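Local coordinates for protein similar to metal-dependent hydrolase (Staphylococcus aureus subsp. aureus Mu50, PDB 3ESH) that probably acts as a metal-dependent hydrolase with a metallo-beta-lactamase fold, at residues 21-26 / 218-223; 15-20 / 41-46; 208-213 / 250-255; 202-207 / 235-240. All coordinates share one frame; numbering follows the deposited sequence.

From the N terminus, strand 15-19 runs straight into helix 20-24, so contacts 2 and 1 open side by side. Contact 2 closes first, when 41-46 returns antiparallel to 15-20. Contact 1 stays open for some 190 residues, until 218-223 comes back against 21-26, and it therefore crosses contact 2. Contacts 4 and 3 open in turn at 202-207 and 208-213 and close at 235-240 and 250-255; they cross each other, and both cross contact 1. Contact 2 is in series with both. Together they tie the N-terminal ribbon and helix to the loops and helix beyond strand 199-203, beside a probable, here empty, metal site.

Contact 1. Residues 21-26 / 218-223; sequences GAMFGV and WVTAYD
Helix 20-24 and the residues after it lie on the loop that leads into helix 226-242, and the central bond joins Ala22 to Ala221. Ala221 N donates to Ala22 O at 2.7 Å, with an N-H...O angle of 161°. Ala221 CB packs close to the same oxygen. One residue on, Met23 O faces Thr220, with CG2 at 3.4 Å and a CA-H...O contact beside it; that oxygen also accepts from His213 NE2.

Tyr222 takes up the other flank. Met23, present as selenomethionine, comes in at the ring edge, in its plane, with SE 3.4 Å from CE2, a Met-aromatic contact. A bend at chi2 (-67°) brings SE to that edge. Ala22 CB rests near the phenol end, 3.8 Å from OH. At the far end of the contact Phe24 CD2 approaches Trp218 CE3 at 3.9 Å, the two planes almost perpendicular. Beyond Gly25, where the chain leaves the helix with positive phi, a water accepts from Val26 N and donates to Val219 O.

Within the loop, Thr220 OG1 donates to Asp223 OD1 in a bond modelled very short, 2.5 Å. The same Asp223 OD1 accepts from His185 ND1. By analogy with the superfamily His185 is a likely metal ligand, although no metal is modelled. Ala22 O thus holds the loop backbone through Ala221 N, and Asp223, through its bond to His185 ND1, probably helps to set the imidazole's rotation as a second-shell residue.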
# COMPACT_ATOMS: atom_id res chain seq x y z
N GLY A 21 20.27 2.57 26.50
CA GLY A 21 20.53 2.73 25.08
C GLY A 21 19.36 2.30 24.22
O GLY A 21 19.08 2.90 23.19
N ALA A 22 18.68 1.25 24.65
CA ALA A 22 17.54 0.74 23.89
C ALA A 22 16.31 1.62 24.06
O ALA A 22 15.46 1.72 23.16
CB ALA A 22 17.23 -0.70 24.31
N MSE A 23 16.21 2.25 25.23
CA MSE A 23 15.07 3.12 25.51
C MSE A 23 15.23 4.50 24.89
O MSE A 23 14.27 5.28 24.87
CB MSE A 23 14.86 3.28 27.02
CG MSE A 23 14.34 2.06 27.71
SE MSE A 23 12.51 1.61 27.19
CE MSE A 23 11.66 3.16 27.85
N PHE A 24 16.42 4.82 24.38
CA PHE A 24 16.65 6.14 23.79
C PHE A 24 17.16 6.12 22.35
O PHE A 24 17.44 7.17 21.76
CB PHE A 24 17.59 6.96 24.67
CG PHE A 24 16.95 7.48 25.92
CD1 PHE A 24 17.22 6.90 27.15
CD2 PHE A 24 16.05 8.54 25.86
CE1 PHE A 24 16.61 7.38 28.31
CE2 PHE A 24 15.43 9.03 27.00
CZ PHE A 24 15.71 8.45 28.24
N GLY A 25 17.26 4.92 21.81
CA GLY A 25 17.68 4.74 20.44
C GLY A 25 18.90 5.52 19.99
O GLY A 25 20.01 5.31 20.47
N VAL A 26 18.69 6.44 19.05
CA VAL A 26 19.77 7.23 18.48
C VAL A 26 20.39 8.28 19.39
O VAL A 26 21.49 8.76 19.12
CB VAL A 26 19.31 7.93 17.19
CG1 VAL A 26 18.73 6.90 16.24
CG2 VAL A 26 18.30 9.04 17.51
N TRP A 218 13.40 11.67 19.93
CA TRP A 218 13.87 10.76 20.96
C TRP A 218 12.91 9.59 21.16
O TRP A 218 12.13 9.58 22.11
CB TRP A 218 14.05 11.52 22.29
CG TRP A 218 15.25 12.45 22.33
CD1 TRP A 218 15.72 13.24 21.30
CD2 TRP A 218 16.08 12.74 23.46
NE1 TRP A 218 16.79 13.99 21.73
CE2 TRP A 218 17.03 13.70 23.05
CE3 TRP A 218 16.12 12.28 24.78
CZ2 TRP A 218 18.00 14.21 23.91
CZ3 TRP A 218 17.09 12.79 25.64
CH2 TRP A 218 18.01 13.75 25.20
N VAL A 219 12.97 8.60 20.27
CA VAL A 219 12.11 7.43 20.37
C VAL A 219 12.93 6.20 20.75
O VAL A 219 14.12 6.13 20.45
CB VAL A 219 11.36 7.15 19.04
CG1 VAL A 219 10.51 8.33 18.68
CG2 VAL A 219 12.35 6.84 17.92
N THR A 220 12.31 5.24 21.42
CA THR A 220 13.03 4.04 21.83
C THR A 220 13.41 3.18 20.62
O THR A 220 12.80 3.30 19.54
CB THR A 220 12.19 3.15 22.78
OG1 THR A 220 11.32 2.32 22.00
CG2 THR A 220 11.37 4.00 23.72
N ALA A 221 14.42 2.33 20.79
CA ALA A 221 14.85 1.45 19.72
C ALA A 221 13.84 0.29 19.60
O ALA A 221 13.85 -0.46 18.61
CB ALA A 221 16.22 0.91 20.00
N TYR A 222 12.98 0.15 20.61
CA TYR A 222 11.96 -0.90 20.63
C TYR A 222 10.88 -0.63 19.59
O TYR A 222 10.24 -1.56 19.10
CB TYR A 222 11.29 -0.97 22.01
CG TYR A 222 12.18 -1.47 23.12
CD1 TYR A 222 12.74 -2.74 23.08
CD2 TYR A 222 12.48 -0.66 24.21
CE1 TYR A 222 13.59 -3.20 24.09
CE2 TYR A 222 13.32 -1.11 25.24
CZ TYR A 222 13.87 -2.38 25.16
OH TYR A 222 14.70 -2.82 26.16
N ASP A 223 10.70 0.65 19.26
CA ASP A 223 9.70 1.04 18.29
C ASP A 223 9.92 0.30 16.98
O ASP A 223 10.98 0.42 16.37
CB ASP A 223 9.75 2.56 18.06
CG ASP A 223 9.23 3.35 19.26
OD1 ASP A 223 9.45 2.92 20.40
OD2 ASP A 223 8.61 4.41 19.06
O HOH W 1 15.70 6.90 18.08

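Contact 2. Residues 15-20 / 41-46; sequences NTKMDG and RNQINL
Thr16 and Leu46 make a hydrogen-bonded pair in a two-stranded antiparallel ribbon formed by strands 15-19 and 43-47. Leu46 N donates to Thr16 O at 2.8 Å, and Thr16 N to Leu46 O at 2.9 Å. The second such pair is Met18 with Ile44: Ile44 N to Met18 O is 2.8 Å, and the return bond from Met18 N to Ile44 O is longer, 3.2 Å.

On the face shared by Met18 and Leu46, Met18 CG touches Leu46 CD1 at 3.9 Å, the two side chains crossing at about a right angle; Met23 of the following helix packs on both. On the other face Lys17 CG passes 3.6 Å from Asn45 OD1, while the lysine NZ continues to a salt bridge with Asp82. Asn15 ND2 gives Asn45 OD1 a weak bond, and Asn15 OD1 accepts from Asp82 N.

Where the ribbon ends, Asp19 is the N-cap of helix 20-24. CG stands anti to the backbone N (chi1 -178°), OD2 accepts from Ala22 N, and OD1 accepts from Lys29 N of a second subunit.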
# COMPACT_ATOMS: atom_id res chain seq x y z
N ASN A 15 7.74 -2.95 38.50
CA ASN A 15 8.73 -2.17 37.77
C ASN A 15 9.67 -3.08 36.97
O ASN A 15 9.72 -4.28 37.18
CB ASN A 15 9.58 -1.35 38.75
CG ASN A 15 10.62 -2.20 39.47
OD1 ASN A 15 10.28 -3.04 40.30
ND2 ASN A 15 11.89 -2.00 39.12
N THR A 16 10.41 -2.46 36.06
CA THR A 16 11.37 -3.17 35.23
C THR A 16 12.57 -2.25 34.97
O THR A 16 12.43 -1.03 34.97
CB THR A 16 10.76 -3.56 33.86
OG1 THR A 16 10.41 -2.37 33.14
CG2 THR A 16 9.53 -4.43 34.05
N LYS A 17 13.74 -2.84 34.78
CA LYS A 17 14.93 -2.06 34.49
C LYS A 17 15.36 -2.46 33.09
O LYS A 17 15.77 -3.60 32.86
CB LYS A 17 16.03 -2.33 35.52
CG LYS A 17 15.71 -1.77 36.93
CD LYS A 17 16.97 -1.55 37.79
CE LYS A 17 17.46 -2.81 38.49
NZ LYS A 17 16.51 -3.23 39.58
N MSE A 18 15.22 -1.53 32.15
CA MSE A 18 15.57 -1.76 30.76
C MSE A 18 16.82 -0.98 30.39
O MSE A 18 17.07 0.08 30.95
CB MSE A 18 14.43 -1.33 29.84
CG MSE A 18 13.12 -2.03 30.05
SE MSE A 18 13.31 -3.92 29.89
CE MSE A 18 12.94 -4.33 31.71
N ASP A 19 17.60 -1.50 29.45
CA ASP A 19 18.82 -0.84 28.98
C ASP A 19 18.51 0.57 28.44
O ASP A 19 17.67 0.74 27.58
CB ASP A 19 19.49 -1.68 27.89
CG ASP A 19 20.80 -1.07 27.40
OD1 ASP A 19 21.84 -1.23 28.07
OD2 ASP A 19 20.77 -0.41 26.33
N GLY A 20 19.21 1.58 28.97
CA GLY A 20 19.00 2.95 28.53
C GLY A 20 19.20 3.16 27.03
O GLY A 20 18.41 3.83 26.37
N ARG A 41 24.90 -0.89 35.02
CA ARG A 41 24.60 -1.80 33.94
C ARG A 41 23.86 -1.15 32.77
O ARG A 41 23.28 -1.86 31.95
CB ARG A 41 23.78 -2.98 34.45
CG ARG A 41 24.39 -3.69 35.63
CD ARG A 41 23.61 -4.95 35.90
NE ARG A 41 23.95 -5.57 37.18
CZ ARG A 41 23.61 -5.07 38.36
NH1 ARG A 41 22.91 -3.94 38.45
NH2 ARG A 41 23.96 -5.73 39.47
N ASN A 42 23.88 0.17 32.72
CA ASN A 42 23.23 0.92 31.64
C ASN A 42 21.72 0.79 31.66
O ASN A 42 21.04 1.14 30.69
CB ASN A 42 23.75 0.46 30.28
CG ASN A 42 23.67 1.56 29.22
OD1 ASN A 42 23.52 1.29 28.03
ND2 ASN A 42 23.78 2.81 29.66
N GLN A 43 21.19 0.27 32.76
CA GLN A 43 19.75 0.09 32.89
C GLN A 43 19.12 1.28 33.58
O GLN A 43 19.70 1.81 34.53
CB GLN A 43 19.44 -1.15 33.75
CG GLN A 43 20.26 -2.39 33.45
CD GLN A 43 19.94 -3.54 34.40
OE1 GLN A 43 20.18 -3.44 35.61
NE2 GLN A 43 19.40 -4.63 33.87
N ILE A 44 17.96 1.72 33.10
CA ILE A 44 17.25 2.83 33.74
C ILE A 44 16.01 2.21 34.36
O ILE A 44 15.49 1.21 33.85
CB ILE A 44 16.84 3.94 32.75
CG1 ILE A 44 15.74 3.44 31.81
CG2 ILE A 44 18.08 4.44 31.99
CD1 ILE A 44 15.10 4.53 30.97
N ASN A 45 15.52 2.79 35.45
CA ASN A 45 14.37 2.25 36.15
C ASN A 45 13.05 2.70 35.57
O ASN A 45 12.76 3.89 35.50
CB ASN A 45 14.42 2.64 37.63
CG ASN A 45 13.42 1.86 38.45
OD1 ASN A 45 13.49 0.64 38.52
ND2 ASN A 45 12.47 2.57 39.05
N LEU A 46 12.23 1.73 35.17
CA LEU A 46 10.93 2.01 34.59
C LEU A 46 9.76 1.37 35.32
O LEU A 46 9.49 0.18 35.16
CB LEU A 46 10.88 1.56 33.13
CG LEU A 46 11.77 2.23 32.08
CD1 LEU A 46 11.61 1.47 30.79
CD2 LEU A 46 11.38 3.70 31.90

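Contact 3. Residues 208-213 / 250-255; sequences FPTTAH and YHDENY
Asp252 OD1 is gripped by two donors from one residue, Thr211. Thr211 N comes in on the anti side at 2.7 Å, its N-H almost straight at the oxygen (174°), and Thr211 OG1 donates to the syn lone pair of the same OD1 at 2.9 Å. The hydroxyl can do this because OG1 sits between the backbone N and the carbonyl carbon (chi1 54°). The other carboxylate oxygen, OD2, turns back on its own segment and accepts from Asn254 N at 3.1 Å, an Asx turn. With both oxygens held, the carboxylate has little freedom to rotate.

Thr210 forms an ST turn, with Ala212 N donating to OG1, and this hydroxyl also pairs with His213 ND1 at 2.8 Å. Thr211 CG2 lies 3.8 Å from Tyr255 CD2, and Pro209 O is 3.7 Å from His251 CB.

His251 gives ND1 to Pro47 O and packs on Asp206, with the His113 ring nearby. In the metallo-beta-lactamase fold a histidine from a late loop commonly completes the dinuclear metal centre; His251 probably holds that place, and the Asp252 bonds join its loop to the one following Asp206.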
# COMPACT_ATOMS: atom_id res chain seq x y z
N PHE A 208 5.54 8.01 24.13
CA PHE A 208 5.98 9.11 24.99
C PHE A 208 6.12 8.45 26.37
O PHE A 208 5.40 8.79 27.31
CB PHE A 208 4.93 10.22 25.03
CG PHE A 208 5.42 11.52 25.64
CD1 PHE A 208 4.58 12.63 25.72
CD2 PHE A 208 6.73 11.64 26.13
CE1 PHE A 208 5.02 13.84 26.28
CE2 PHE A 208 7.18 12.84 26.68
CZ PHE A 208 6.32 13.94 26.76
N PRO A 209 7.06 7.50 26.50
CA PRO A 209 7.36 6.72 27.71
C PRO A 209 7.57 7.52 28.99
O PRO A 209 6.90 7.29 29.99
CB PRO A 209 8.61 5.93 27.33
CG PRO A 209 8.57 5.89 25.85
CD PRO A 209 8.11 7.27 25.49
N THR A 210 8.52 8.44 28.94
CA THR A 210 8.85 9.27 30.09
C THR A 210 9.00 10.72 29.64
O THR A 210 9.03 11.01 28.45
CB THR A 210 10.19 8.84 30.72
OG1 THR A 210 11.27 9.17 29.83
CG2 THR A 210 10.20 7.35 30.96
N THR A 211 9.10 11.62 30.62
CA THR A 211 9.25 13.03 30.33
C THR A 211 10.51 13.31 29.53
O THR A 211 10.63 14.34 28.88
CB THR A 211 9.30 13.85 31.61
OG1 THR A 211 10.32 13.33 32.46
CG2 THR A 211 7.95 13.80 32.33
N ALA A 212 11.46 12.39 29.57
CA ALA A 212 12.71 12.57 28.83
C ALA A 212 12.55 12.29 27.33
O ALA A 212 13.47 12.54 26.55
CB ALA A 212 13.80 11.69 29.41
N HIS A 213 11.39 11.76 26.93
CA HIS A 213 11.14 11.46 25.53
C HIS A 213 10.26 12.51 24.83
O HIS A 213 9.68 12.24 23.78
CB HIS A 213 10.49 10.08 25.38
CG HIS A 213 11.38 8.95 25.79
ND1 HIS A 213 11.53 8.55 27.09
CD2 HIS A 213 12.19 8.15 25.05
CE1 HIS A 213 12.39 7.55 27.15
NE2 HIS A 213 12.81 7.29 25.93
N TYR A 250 3.18 6.08 32.50
CA TYR A 250 3.08 4.73 33.03
C TYR A 250 4.47 4.27 33.44
O TYR A 250 4.61 3.53 34.41
CB TYR A 250 2.53 3.82 31.92
CG TYR A 250 2.46 2.33 32.24
CD1 TYR A 250 1.33 1.77 32.82
CD2 TYR A 250 3.51 1.48 31.88
CE1 TYR A 250 1.23 0.39 33.03
CE2 TYR A 250 3.42 0.10 32.08
CZ TYR A 250 2.28 -0.43 32.66
OH TYR A 250 2.19 -1.80 32.82
N HIS A 251 5.47 4.72 32.70
CA HIS A 251 6.87 4.35 32.92
C HIS A 251 7.78 5.36 33.60
O HIS A 251 8.91 5.01 33.98
CB HIS A 251 7.56 4.01 31.59
CG HIS A 251 7.19 2.68 31.02
ND1 HIS A 251 7.14 1.53 31.78
CD2 HIS A 251 6.90 2.30 29.76
CE1 HIS A 251 6.84 0.50 31.00
NE2 HIS A 251 6.69 0.95 29.77
N ASP A 252 7.36 6.61 33.74
CA ASP A 252 8.26 7.60 34.34
C ASP A 252 8.43 7.39 35.86
O ASP A 252 7.46 7.45 36.61
CB ASP A 252 7.77 9.02 34.02
CG ASP A 252 8.88 10.06 34.13
OD1 ASP A 252 8.95 10.95 33.25
OD2 ASP A 252 9.67 9.97 35.09
N GLU A 253 9.66 7.16 36.30
CA GLU A 253 9.92 6.93 37.71
C GLU A 253 9.70 8.13 38.62
O GLU A 253 9.30 7.97 39.77
CB GLU A 253 11.35 6.42 37.94
CG GLU A 253 12.45 7.40 37.54
CD GLU A 253 13.86 6.88 37.83
OE1 GLU A 253 14.81 7.34 37.14
OE2 GLU A 253 14.01 6.02 38.73
N ASN A 254 9.94 9.33 38.10
CA ASN A 254 9.80 10.54 38.90
C ASN A 254 8.40 11.10 38.91
O ASN A 254 7.84 11.38 39.97
CB ASN A 254 10.74 11.63 38.39
CG ASN A 254 12.09 11.10 37.98
OD1 ASN A 254 12.46 11.12 36.80
ND2 ASN A 254 12.84 10.59 38.96
N TYR A 255 7.84 11.26 37.72
CA TYR A 255 6.54 11.86 37.55
C TYR A 255 5.44 10.94 37.05
O TYR A 255 5.68 9.99 36.31
CB TYR A 255 6.67 13.03 36.59
CG TYR A 255 7.91 13.85 36.84
CD1 TYR A 255 8.02 14.63 37.98
CD2 TYR A 255 8.98 13.80 35.96
CE1 TYR A 255 9.18 15.35 38.26
CE2 TYR A 255 10.15 14.51 36.22
CZ TYR A 255 10.24 15.28 37.37
OH TYR A 255 11.39 15.98 37.66

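Contact 4. Residues 202-207 / 235-240; sequences VHMGDI and RMIPYF
Phe240 turns one face of its ring to Val202: CG2 sits over it, offset toward the rim, 3.8 Å from CZ and 24° off the ring normal as seen from the centroid, a CH-pi contact. CG1 of the same valine reaches Phe240 CD2 at 4.1 Å. Obliquely to this ring comes Met204, like Met236 present as selenomethionine, whose SE is 4.0 Å from CD2 in a Met-aromatic contact. Thr193, Tyr245 and Phe247 also pack about the phenylalanine.

Met204 bends about its CG-SE bond (chi3 67°), which brings CE to Met236 SE at 3.8 Å and Ile237 CG1 at 3.9 Å. The side chains of Met204 and Met236 run antiparallel alongside one another, and that of Ile237 lies across Met204. Met236, Ile237 and Phe240 therefore line the helix side that lies against strand 199-203 and the turn after it.

That turn carries Asp206, which probably corresponds to the superfamily's metal-bridging aspartate, with His185 and His251 packed against it; no metal is modelled. All five touching residues are buried, and they meet entirely through carbon and selenium. The contact is thus hydrophobic packing of helix 226-242 on the sheet, with dispersion and shape, not charge, holding the surfaces together.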
# COMPACT_ATOMS: atom_id res chain seq x y z
N VAL A 202 -4.04 13.06 28.76
CA VAL A 202 -3.70 12.10 27.74
C VAL A 202 -2.54 11.22 28.17
O VAL A 202 -1.63 11.66 28.86
CB VAL A 202 -3.34 12.79 26.41
CG1 VAL A 202 -2.08 13.62 26.58
CG2 VAL A 202 -3.17 11.75 25.31
N HIS A 203 -2.60 9.96 27.76
CA HIS A 203 -1.54 9.01 28.03
C HIS A 203 -1.13 8.49 26.67
O HIS A 203 -1.88 7.77 26.02
CB HIS A 203 -2.04 7.85 28.89
CG HIS A 203 -1.02 6.76 29.07
ND1 HIS A 203 0.24 7.01 29.55
CD2 HIS A 203 -1.08 5.44 28.78
CE1 HIS A 203 0.93 5.88 29.56
NE2 HIS A 203 0.16 4.92 29.09
N MSE A 204 0.07 8.88 26.23
CA MSE A 204 0.56 8.46 24.93
C MSE A 204 1.33 7.13 24.93
O MSE A 204 2.07 6.83 24.00
CB MSE A 204 1.40 9.58 24.31
CG MSE A 204 0.49 10.62 23.71
SE MSE A 204 1.40 12.20 23.22
CE MSE A 204 2.47 11.48 21.82
N GLY A 205 1.11 6.32 25.97
CA GLY A 205 1.79 5.04 26.05
C GLY A 205 3.28 5.09 25.73
O GLY A 205 3.95 6.06 26.05
N ASP A 206 3.80 4.04 25.09
CA ASP A 206 5.22 3.99 24.78
C ASP A 206 5.68 4.84 23.60
O ASP A 206 6.78 4.65 23.08
CB ASP A 206 5.65 2.53 24.58
CG ASP A 206 5.75 1.78 25.89
OD1 ASP A 206 5.67 2.42 26.96
OD2 ASP A 206 5.92 0.54 25.87
N ILE A 207 4.85 5.79 23.20
CA ILE A 207 5.19 6.69 22.12
C ILE A 207 5.67 7.99 22.81
O ILE A 207 6.15 8.92 22.16
CB ILE A 207 3.96 6.91 21.17
CG1 ILE A 207 4.38 6.66 19.73
CG2 ILE A 207 3.40 8.31 21.28
CD1 ILE A 207 5.07 5.34 19.52
N ARG A 235 3.08 15.73 15.80
CA ARG A 235 1.80 16.40 15.74
C ARG A 235 0.98 16.42 17.03
O ARG A 235 0.39 17.44 17.37
CB ARG A 235 0.96 15.83 14.59
CG ARG A 235 -0.29 15.11 15.05
CD ARG A 235 -1.22 14.79 13.90
NE ARG A 235 -2.43 14.15 14.41
CZ ARG A 235 -2.47 12.91 14.89
NH1 ARG A 235 -1.37 12.16 14.90
NH2 ARG A 235 -3.61 12.42 15.37
N MSE A 236 0.95 15.30 17.74
CA MSE A 236 0.18 15.22 18.99
C MSE A 236 0.66 16.14 20.10
O MSE A 236 -0.11 16.96 20.60
CB MSE A 236 0.17 13.78 19.52
CG MSE A 236 -0.43 12.81 18.56
SE MSE A 236 -0.45 11.06 19.39
CE MSE A 236 -2.09 10.53 18.63
N ILE A 237 1.92 15.99 20.50
CA ILE A 237 2.48 16.79 21.59
C ILE A 237 2.23 18.30 21.50
O ILE A 237 1.75 18.91 22.45
CB ILE A 237 3.99 16.48 21.77
CG1 ILE A 237 4.13 15.01 22.19
CG2 ILE A 237 4.61 17.38 22.82
CD1 ILE A 237 5.56 14.52 22.34
N PRO A 238 2.54 18.93 20.35
CA PRO A 238 2.29 20.37 20.26
C PRO A 238 0.80 20.70 20.43
O PRO A 238 0.43 21.71 21.03
CB PRO A 238 2.81 20.72 18.86
CG PRO A 238 3.93 19.74 18.67
CD PRO A 238 3.32 18.46 19.19
N TYR A 239 -0.06 19.84 19.89
CA TYR A 239 -1.51 20.03 19.99
C TYR A 239 -1.99 19.88 21.43
O TYR A 239 -2.71 20.73 21.93
CB TYR A 239 -2.23 19.02 19.10
CG TYR A 239 -3.74 19.04 19.27
CD1 TYR A 239 -4.50 20.08 18.74
CD2 TYR A 239 -4.39 18.05 20.01
CE1 TYR A 239 -5.87 20.15 18.96
CE2 TYR A 239 -5.75 18.11 20.23
CZ TYR A 239 -6.49 19.16 19.71
OH TYR A 239 -7.85 19.22 19.94
N PHE A 240 -1.61 18.79 22.07
CA PHE A 240 -2.01 18.55 23.44
C PHE A 240 -1.51 19.65 24.38
O PHE A 240 -2.17 19.98 25.37
CB PHE A 240 -1.49 17.19 23.92
CG PHE A 240 -2.18 16.02 23.28
CD1 PHE A 240 -3.58 15.99 23.18
CD2 PHE A 240 -1.45 14.95 22.78
CE1 PHE A 240 -4.23 14.89 22.60
CE2 PHE A 240 -2.08 13.85 22.20
CZ PHE A 240 -3.47 13.83 22.10